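Local coordinates for protein N-acetyl-L-2,4-diaminobutyric acid deacetylase (Ruegeria pomeroyi, PDB 6TWL) that probably removes the acetyl group from N-acetyl-L-2,4-diaminobutyric acid by zinc-dependent hydrolysis, a step in the bacterial breakdown of ectoine, at residues A140-S145 / G192-A197; G55-D60 / P88-P93; K175-P180 / N221-K226. All blocks are in the same frame, centred on the assembly; numbering follows the deposited sequence.

Contact 1: A140-S145 / G192-A197; sequences AVDFHS and GMYDTA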
loop_
_atom_site.group_PDB
_atom_site.type_symbol
_atom_site.label_atom_id
_atom_site.label_comp_id
_atom_site.label_asym_id
_atom_site.label_seq_id
_atom_site.Cartn_x
_atom_site.Cartn_y
_atom_site.Cartn_z
ATOM N N ALA A 140 4.513 -9.880 -3.995
ATOM C CA ALA A 140 3.855 -9.186 -2.898
ATOM C C ALA A 140 3.210 -7.916 -3.431
ATOM O O ALA A 140 3.867 -7.124 -4.113
ATOM C CB ALA A 140 4.846 -8.852 -1.779
ATOM N N VAL A 141 1.930 -7.726 -3.130
ATOM C CA VAL A 141 1.215 -6.498 -3.462
ATOM C C VAL A 141 0.787 -5.856 -2.154
ATOM O O VAL A 141 -0.012 -6.444 -1.417
ATOM C CB VAL A 141 -0.006 -6.764 -4.353
ATOM C CG1 VAL A 141 -0.686 -5.456 -4.715
ATOM C CG2 VAL A 141 0.399 -7.524 -5.606
ATOM N N ASP A 142 1.303 -4.659 -1.861
ATOM C CA ASP A 142 1.003 -3.972 -0.605
ATOM C C ASP A 142 0.220 -2.704 -0.911
ATOM O O ASP A 142 0.775 -1.734 -1.438
ATOM C CB ASP A 142 2.268 -3.650 0.190
ATOM C CG ASP A 142 1.969 -3.331 1.649
ATOM O OD1 ASP A 142 0.924 -3.792 2.155
ATOM O OD2 ASP A 142 2.773 -2.633 2.299
ATOM N N PHE A 143 -1.067 -2.711 -0.566
ATOM C CA PHE A 143 -1.928 -1.560 -0.796
ATOM C C PHE A 143 -1.743 -0.530 0.312
ATOM O O PHE A 143 -1.827 -0.861 1.499
ATOM C CB PHE A 143 -3.394 -1.992 -0.854
ATOM C CG PHE A 143 -3.778 -2.696 -2.122
ATOM C CD1 PHE A 143 -4.055 -1.974 -3.269
ATOM C CD2 PHE A 143 -3.884 -4.078 -2.162
ATOM C CE1 PHE A 143 -4.417 -2.615 -4.438
ATOM C CE2 PHE A 143 -4.247 -4.727 -3.330
ATOM C CZ PHE A 143 -4.514 -3.994 -4.470
ATOM N N HIS A 144 -1.486 0.714 -0.076
ATOM C CA HIS A 144 -1.609 1.854 0.817
ATOM C C HIS A 144 -2.634 2.823 0.249
ATOM O O HIS A 144 -3.057 2.722 -0.905
ATOM C CB HIS A 144 -0.283 2.607 1.013
ATOM C CG HIS A 144 0.903 1.728 1.251
ATOM N ND1 HIS A 144 0.988 0.862 2.319
ATOM C CD2 HIS A 144 2.075 1.617 0.581
ATOM C CE1 HIS A 144 2.152 0.239 2.285
ATOM N NE2 HIS A 144 2.830 0.678 1.240
ATOM N N SER A 145 -3.023 3.772 1.091
ATOM C CA SER A 145 -3.728 4.966 0.655
ATOM C C SER A 145 -3.412 6.065 1.657
ATOM O O SER A 145 -2.897 5.807 2.748
ATOM C CB SER A 145 -5.233 4.725 0.510
ATOM O OG SER A 145 -5.547 4.321 -0.814
ATOM N N GLY A 192 12.467 -1.649 9.904
ATOM C CA GLY A 192 11.372 -2.227 10.649
ATOM C C GLY A 192 10.071 -2.350 9.890
ATOM O O GLY A 192 9.151 -3.022 10.375
ATOM N N MET A 193 9.966 -1.754 8.711
ATOM C CA MET A 193 8.713 -1.766 7.976
ATOM C C MET A 193 8.555 -3.069 7.202
ATOM O O MET A 193 9.524 -3.778 6.919
ATOM C CB MET A 193 8.635 -0.569 7.027
ATOM C CG MET A 193 8.367 0.751 7.735
ATOM S SD MET A 193 8.357 2.174 6.628
ATOM C CE MET A 193 7.380 1.540 5.268
ATOM N N TYR A 194 7.301 -3.384 6.875
ATOM C CA TYR A 194 7.014 -4.583 6.097
ATOM C C TYR A 194 7.532 -4.444 4.672
ATOM O O TYR A 194 8.170 -5.360 4.139
ATOM C CB TYR A 194 5.510 -4.860 6.106
ATOM C CG TYR A 194 5.081 -5.931 5.131
ATOM C CD1 TYR A 194 5.364 -7.269 5.372
ATOM C CD2 TYR A 194 4.398 -5.603 3.970
ATOM C CE1 TYR A 194 4.974 -8.251 4.482
ATOM C CE2 TYR A 194 4.005 -6.577 3.074
ATOM C CZ TYR A 194 4.293 -7.899 3.335
ATOM O OH TYR A 194 3.900 -8.869 2.442
ATOM N N ASP A 195 7.266 -3.296 4.040
ATOM C CA ASP A 195 7.749 -3.056 2.683
ATOM C C ASP A 195 9.264 -3.156 2.594
ATOM O O ASP A 195 9.795 -3.603 1.572
ATOM C CB ASP A 195 7.276 -1.688 2.197
ATOM C CG ASP A 195 5.822 -1.695 1.807
ATOM O OD1 ASP A 195 5.284 -2.806 1.636
ATOM O OD2 ASP A 195 5.220 -0.608 1.679
ATOM N N THR A 196 9.975 -2.746 3.647
ATOM C CA THR A 196 11.425 -2.895 3.651
ATOM C C THR A 196 11.827 -4.364 3.703
ATOM O O THR A 196 12.814 -4.765 3.076
ATOM C CB THR A 196 12.030 -2.136 4.831
ATOM O OG1 THR A 196 11.513 -0.800 4.857
ATOM C CG2 THR A 196 13.544 -2.084 4.711
ATOM N N ALA A 197 11.074 -5.180 4.447
ATOM C CA ALA A 197 11.384 -6.604 4.527
ATOM C C ALA A 197 11.297 -7.266 3.157
ATOM O O ALA A 197 12.155 -8.084 2.799
ATOM C CB ALA A 197 10.445 -7.294 5.515
#

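Contact 2: G55-D60 / P88-P93; sequences GANHGD and PAFNYP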
loop_
_atom_site.group_PDB
_atom_site.type_symbol
_atom_site.label_atom_id
_atom_site.label_comp_id
_atom_site.label_asym_id
_atom_site.label_seq_id
_atom_site.Cartn_x
_atom_site.Cartn_y
_atom_site.Cartn_z
ATOM N N GLY A 55 -3.671 -5.767 2.710
ATOM C CA GLY A 55 -4.564 -4.673 2.379
ATOM C C GLY A 55 -4.165 -3.300 2.869
ATOM O O GLY A 55 -4.108 -2.352 2.082
ATOM N N ALA A 56 -3.898 -3.167 4.165
ATOM C CA ALA A 56 -3.679 -1.848 4.741
ATOM C C ALA A 56 -2.911 -1.996 6.042
ATOM O O ALA A 56 -3.192 -2.905 6.827
ATOM C CB ALA A 56 -5.014 -1.131 4.986
ATOM N N ASN A 57 -1.938 -1.116 6.258
ATOM C CA ASN A 57 -1.265 -1.039 7.547
ATOM C C ASN A 57 -1.983 -0.118 8.522
ATOM O O ASN A 57 -1.620 -0.084 9.703
ATOM C CB ASN A 57 0.182 -0.568 7.366
ATOM C CG ASN A 57 0.822 -1.119 6.107
ATOM O OD1 ASN A 57 0.321 -0.916 5.002
ATOM N ND2 ASN A 57 1.938 -1.823 6.268
ATOM N N HIS A 58 -2.993 0.617 8.060
ATOM C CA HIS A 58 -3.734 1.544 8.901
ATOM C C HIS A 58 -5.221 1.408 8.611
ATOM O O HIS A 58 -5.631 0.976 7.530
ATOM C CB HIS A 58 -3.281 2.993 8.680
ATOM C CG HIS A 58 -1.877 3.258 9.123
ATOM N ND1 HIS A 58 -0.795 3.140 8.278
ATOM C CD2 HIS A 58 -1.378 3.632 10.325
ATOM C CE1 HIS A 58 0.311 3.433 8.939
ATOM N NE2 HIS A 58 -0.015 3.734 10.183
ATOM N N GLY A 59 -6.026 1.789 9.596
ATOM C CA GLY A 59 -7.463 1.642 9.518
ATOM C C GLY A 59 -8.204 2.664 8.688
ATOM O O GLY A 59 -9.421 2.544 8.544
ATOM N N ASP A 60 -7.530 3.663 8.121
ATOM C CA ASP A 60 -8.217 4.693 7.348
ATOM C C ASP A 60 -7.940 4.587 5.851
ATOM O O ASP A 60 -8.058 5.585 5.132
ATOM C CB ASP A 60 -7.847 6.085 7.863
ATOM C CG ASP A 60 -6.355 6.265 8.038
ATOM O OD1 ASP A 60 -5.595 5.337 7.692
ATOM O OD2 ASP A 60 -5.943 7.338 8.532
ATOM N N PRO A 88 -6.641 -9.075 3.941
ATOM C CA PRO A 88 -7.261 -7.771 3.650
ATOM C C PRO A 88 -6.918 -6.703 4.668
ATOM O O PRO A 88 -6.847 -5.521 4.313
ATOM C CB PRO A 88 -8.765 -8.086 3.659
ATOM C CG PRO A 88 -8.861 -9.570 3.491
ATOM C CD PRO A 88 -7.647 -10.127 4.167
ATOM N N ALA A 89 -6.712 -7.080 5.924
ATOM C CA ALA A 89 -6.405 -6.131 6.983
ATOM C C ALA A 89 -5.102 -6.540 7.649
ATOM O O ALA A 89 -4.964 -7.678 8.111
ATOM C CB ALA A 89 -7.539 -6.060 8.007
ATOM N N PHE A 90 -4.152 -5.609 7.694
ATOM C CA PHE A 90 -2.826 -5.851 8.245
ATOM C C PHE A 90 -2.480 -4.793 9.286
ATOM O O PHE A 90 -1.308 -4.480 9.503
ATOM C CB PHE A 90 -1.784 -5.887 7.125
ATOM C CG PHE A 90 -0.481 -6.521 7.516
ATOM C CD1 PHE A 90 -0.450 -7.612 8.370
ATOM C CD2 PHE A 90 0.714 -6.034 7.015
ATOM C CE1 PHE A 90 0.753 -8.194 8.725
ATOM C CE2 PHE A 90 1.918 -6.613 7.363
ATOM C CZ PHE A 90 1.938 -7.694 8.219
ATOM N N ASN A 91 -3.500 -4.239 9.940
ATOM C CA ASN A 91 -3.347 -3.118 10.865
ATOM C C ASN A 91 -3.575 -3.612 12.293
ATOM O O ASN A 91 -4.717 -3.741 12.744
ATOM C CB ASN A 91 -4.309 -1.987 10.506
ATOM C CG ASN A 91 -5.733 -2.471 10.306
ATOM O OD1 ASN A 91 -5.985 -3.389 9.526
ATOM N ND2 ASN A 91 -6.674 -1.858 11.021
ATOM N N TYR A 92 -2.478 -3.888 12.994
ATOM C CA TYR A 92 -2.542 -4.220 14.407
ATOM C C TYR A 92 -3.155 -3.056 15.188
ATOM O O TYR A 92 -2.929 -1.888 14.856
ATOM C CB TYR A 92 -1.139 -4.532 14.924
ATOM C CG TYR A 92 -1.071 -5.062 16.339
ATOM C CD1 TYR A 92 -1.269 -6.410 16.603
ATOM C CD2 TYR A 92 -0.792 -4.217 17.405
ATOM C CE1 TYR A 92 -1.208 -6.896 17.890
ATOM C CE2 TYR A 92 -0.722 -4.699 18.698
ATOM C CZ TYR A 92 -0.928 -6.041 18.934
ATOM O OH TYR A 92 -0.860 -6.526 20.221
ATOM N N PRO A 93 -3.945 -3.342 16.238
ATOM C CA PRO A 93 -4.330 -4.672 16.719
ATOM C C PRO A 93 -5.693 -5.130 16.219
ATOM O O PRO A 93 -6.087 -6.277 16.435
ATOM C CB PRO A 93 -4.362 -4.478 18.231
ATOM C CG PRO A 93 -4.875 -3.069 18.384
ATOM C CD PRO A 93 -4.382 -2.288 17.174
#

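Contact 3: K175-P180 / N221-K226; sequences KAFNAP and NAIAKK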
loop_
_atom_site.group_PDB
_atom_site.type_symbol
_atom_site.label_atom_id
_atom_site.label_comp_id
_atom_site.label_asym_id
_atom_site.label_seq_id
_atom_site.Cartn_x
_atom_site.Cartn_y
_atom_site.Cartn_z
ATOM N N LYS A 175 4.074 -2.041 -14.001
ATOM C CA LYS A 175 3.533 -1.705 -15.310
ATOM C C LYS A 175 2.346 -2.591 -15.656
ATOM O O LYS A 175 1.416 -2.154 -16.347
ATOM C CB LYS A 175 4.617 -1.770 -16.390
ATOM C CG LYS A 175 5.544 -0.535 -16.411
ATOM C CD LYS A 175 4.856 0.762 -15.898
ATOM C CE LYS A 175 3.561 1.213 -16.617
ATOM N NZ LYS A 175 3.096 2.481 -16.027
ATOM N N ALA A 176 2.343 -3.833 -15.168
ATOM C CA ALA A 176 1.145 -4.656 -15.286
ATOM C C ALA A 176 -0.019 -4.038 -14.519
ATOM O O ALA A 176 -1.136 -3.972 -15.041
ATOM C CB ALA A 176 1.431 -6.072 -14.793
ATOM N N PHE A 177 0.228 -3.557 -13.293
ATOM C CA PHE A 177 -0.830 -2.913 -12.512
ATOM C C PHE A 177 -1.524 -1.831 -13.329
ATOM O O PHE A 177 -2.756 -1.796 -13.414
ATOM C CB PHE A 177 -0.259 -2.327 -11.215
ATOM C CG PHE A 177 -1.306 -2.029 -10.164
ATOM C CD1 PHE A 177 -2.031 -0.847 -10.197
ATOM C CD2 PHE A 177 -1.557 -2.933 -9.143
ATOM C CE1 PHE A 177 -2.992 -0.574 -9.232
ATOM C CE2 PHE A 177 -2.515 -2.665 -8.175
ATOM C CZ PHE A 177 -3.233 -1.485 -8.220
ATOM N N ASN A 178 -0.740 -0.946 -13.948
ATOM C CA ASN A 178 -1.243 0.015 -14.930
ATOM C C ASN A 178 -2.300 0.933 -14.313
ATOM O O ASN A 178 -3.383 1.143 -14.864
ATOM C CB ASN A 178 -1.773 -0.709 -16.173
ATOM C CG ASN A 178 -2.231 0.244 -17.262
ATOM O OD1 ASN A 178 -3.389 0.213 -17.678
ATOM N ND2 ASN A 178 -1.328 1.105 -17.720
ATOM N N ALA A 179 -1.983 1.471 -13.138
ATOM C CA ALA A 179 -2.765 2.549 -12.569
ATOM C C ALA A 179 -2.566 3.790 -13.434
ATOM O O ALA A 179 -1.641 3.842 -14.247
ATOM C CB ALA A 179 -2.347 2.793 -11.119
ATOM N N PRO A 180 -3.427 4.805 -13.302
ATOM C CA PRO A 180 -3.231 6.025 -14.105
ATOM C C PRO A 180 -1.868 6.670 -13.920
ATOM O O PRO A 180 -1.426 7.411 -14.806
ATOM C CB PRO A 180 -4.360 6.947 -13.623
ATOM C CG PRO A 180 -5.418 6.012 -13.159
ATOM C CD PRO A 180 -4.687 4.857 -12.535
ATOM N N ASN A 221 -11.678 2.327 -6.459
ATOM C CA ASN A 221 -11.964 0.904 -6.295
ATOM C C ASN A 221 -11.720 0.143 -7.591
ATOM O O ASN A 221 -11.177 -0.968 -7.575
ATOM C CB ASN A 221 -13.406 0.686 -5.835
ATOM C CG ASN A 221 -13.661 1.188 -4.432
ATOM O OD1 ASN A 221 -12.732 1.409 -3.662
ATOM N ND2 ASN A 221 -14.935 1.355 -4.085
ATOM N N ALA A 222 -12.123 0.724 -8.724
ATOM C CA ALA A 222 -11.957 0.049 -10.006
ATOM C C ALA A 222 -10.491 -0.006 -10.416
ATOM O O ALA A 222 -10.052 -0.976 -11.044
ATOM C CB ALA A 222 -12.791 0.750 -11.077
ATOM N N ILE A 223 -9.723 1.034 -10.081
ATOM C CA ILE A 223 -8.283 1.009 -10.328
ATOM C C ILE A 223 -7.632 -0.120 -9.538
ATOM O O ILE A 223 -6.739 -0.816 -10.038
ATOM C CB ILE A 223 -7.662 2.378 -9.988
ATOM C CG1 ILE A 223 -8.124 3.445 -10.985
ATOM C CG2 ILE A 223 -6.142 2.300 -9.962
ATOM C CD1 ILE A 223 -8.104 4.851 -10.422
ATOM N N ALA A 224 -8.090 -0.336 -8.302
ATOM C CA ALA A 224 -7.516 -1.380 -7.459
ATOM C C ALA A 224 -7.854 -2.767 -7.984
ATOM O O ALA A 224 -6.994 -3.655 -8.009
ATOM C CB ALA A 224 -8.015 -1.227 -6.024
ATOM N N LYS A 225 -9.103 -2.975 -8.402
ATOM C CA LYS A 225 -9.508 -4.289 -8.883
ATOM C C LYS A 225 -8.820 -4.628 -10.197
ATOM O O LYS A 225 -8.308 -5.740 -10.373
ATOM C CB LYS A 225 -11.031 -4.351 -9.029
ATOM C CG LYS A 225 -11.791 -4.299 -7.706
ATOM C CD LYS A 225 -12.135 -5.697 -7.183
ATOM C CE LYS A 225 -10.900 -6.450 -6.692
ATOM N NZ LYS A 225 -11.141 -7.893 -6.436
ATOM N N LYS A 226 -8.795 -3.677 -11.133
ATOM C CA LYS A 226 -8.105 -3.898 -12.398
ATOM C C LYS A 226 -6.614 -4.125 -12.176
ATOM O O LYS A 226 -6.025 -5.059 -12.732
ATOM C CB LYS A 226 -8.335 -2.711 -13.333
ATOM C CG LYS A 226 -7.300 -2.588 -14.438
ATOM C CD LYS A 226 -7.230 -1.173 -14.985
ATOM C CE LYS A 226 -5.956 -0.960 -15.788
ATOM N NZ LYS A 226 -5.799 0.456 -16.220
#

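Contact 1: A140-S145 / G192-A197
His144 and Asp195 meet tip to tip, the imidazole NE2 donating to Asp195 OD2 over 2.7 Å. Here a loop leaving the central sheet of a zinc carboxypeptidase-like (M14) fold meets the first turn of helix 194-201. His144 is a zinc ligand of this enzyme, although the present model is metal-free. The acceptor lies in the plane of the imidazole and uses the syn lone pair of OD2, but the N-H...O angle is only 140° and the ring and carboxylate planes stand 65° apart. Asp195 OD1 faces a second acid, approaching Asp142 OD2 to 2.6 Å, with the two carboxylates turned almost perpendicular. Chi1 of Asp195 (-76°) sets CG beside the backbone N; from there OD2 meets His144 and OD1 meets Asp142. An alanine in place of Asp195 would probably leave His144 NE2 without this acceptor and the imidazole less firmly fixed in rotation.

In the next shell, Asp142 OD1 is hydrogen-bonded to Thr54 OG1 on the neighbouring strand, and His144 ND1 has a weak bond with Asn57 OD1. Tyr194 lies against Asp142 with its ring edge, CD2 being 3.8 Å from Asp142 OD2, while its ring also meets Phe90 edge-to-face. Further along the same ring, Tyr194 OH stops 4.3 Å from Ala140 CB.

Contact 2: G55-D60 / P88-P93
Gly55 brings its CA to 3.1 Å from Pro88 O in a CA-H...O contact with an angle of 152° at the hydrogen. The backbones are so close that a CB on Gly55 would collide with this carbonyl oxygen. Next in line, Ala56 O accepts the one hydrogen bond between the segments, from Phe90 N at 3.0 Å. The donor lies in the plane of the carbonyl, at a C=O...N angle of 157°. The same oxygen lies 3.3 Å from Phe90 CB. From there the phenyl ring leads away from 55-60, with CG anti to the backbone N (chi1 -163°), and packs on Phe129. Both segments leave the C-terminal ends of adjacent parallel strands, 50-54 and 82-87, which helix 63-74 joins in a beta-alpha-beta crossover. The loop after strand 50-54 carries metal ligands of this zinc carboxypeptidase-like fold: His58 and Glu61 supply the His-x-x-Glu pair.

Asn57 turns its CB away from 88-93, while its backbone O rests 3.4 Å from Asn91 CB. Its amide stays near the phenyl ring, Asn57 ND2 lying 4.4 Å from Phe90 CD2. The backbone N of His58 lies 3.8 Å from Asn91 CB, and the CB of His58 points away from 88-93. Gly59 then passes the amide of Asn91, its CA 3.9 Å from Asn91 ND2. This ND2 is hydrogen-bonded to Arg96 O.

Contact 3: K175-P180 / N221-K226
Lys226 reaches Asn178 through a fully extended chain: CG is anti to the backbone N (chi1 159°), and the torsions beyond it stay near 180°. Asn178 also holds CG anti to its backbone N (chi1 -176°), and its side-chain and backbone oxygens both receive the ammonium. Lys226 NZ donates to Asn178 O at 2.9 Å and to Asn178 OD1 at 2.8 Å; it sits well above the plane of the side-chain amide but closer to that of the backbone carbonyl. Beside this polar clamp, Ile223 meets Pro180 tip to tip, Ile223 CG2 lying 3.9 Å from Pro180 CD. The same methyl touches Ala179 CB at 4.0 Å, and Phe177 CE1 comes to 3.8 Å from Ile223 O. The contact packs the end of helix 167-177 and the turn leading to strand 181-184 on helix 218-234, without touching the zinc ligands. Asn178 OD1 also accepts from Asp245 N, and Asp245 OD2 forms a salt bridge with Lys226 NZ. The ammonium is therefore gripped by two oxygens of Asn178 and one carboxylate, near a helix C terminus whose partial negative charge would probably help to stabilise it.

Overall arrangement
From the N terminus, contact 2 closes first, bringing 88-93 back to 55-60 after helix 63-74. Contact 1 opens only afterwards, at the end of strand 139-142. Before it closes at 192-197, contact 3 has opened at 175-180; this one closes at 221-226, so contacts 1 and 3 cross. Contact 1 lies between the others: Phe143 CB is 3.0 Å from Gly55 O of contact 2, and Phe143 CE1 is 4.1 Å from Phe177 CZ of contact 3. Contacts 2 and 3 stay about 9 Å apart at their nearest atoms. Contact 2 joins two loops at sheet strand ends, contact 1 a zinc-ligand loop to helix 194-201, and contact 3 the end of helix 167-177 to helix 218-234.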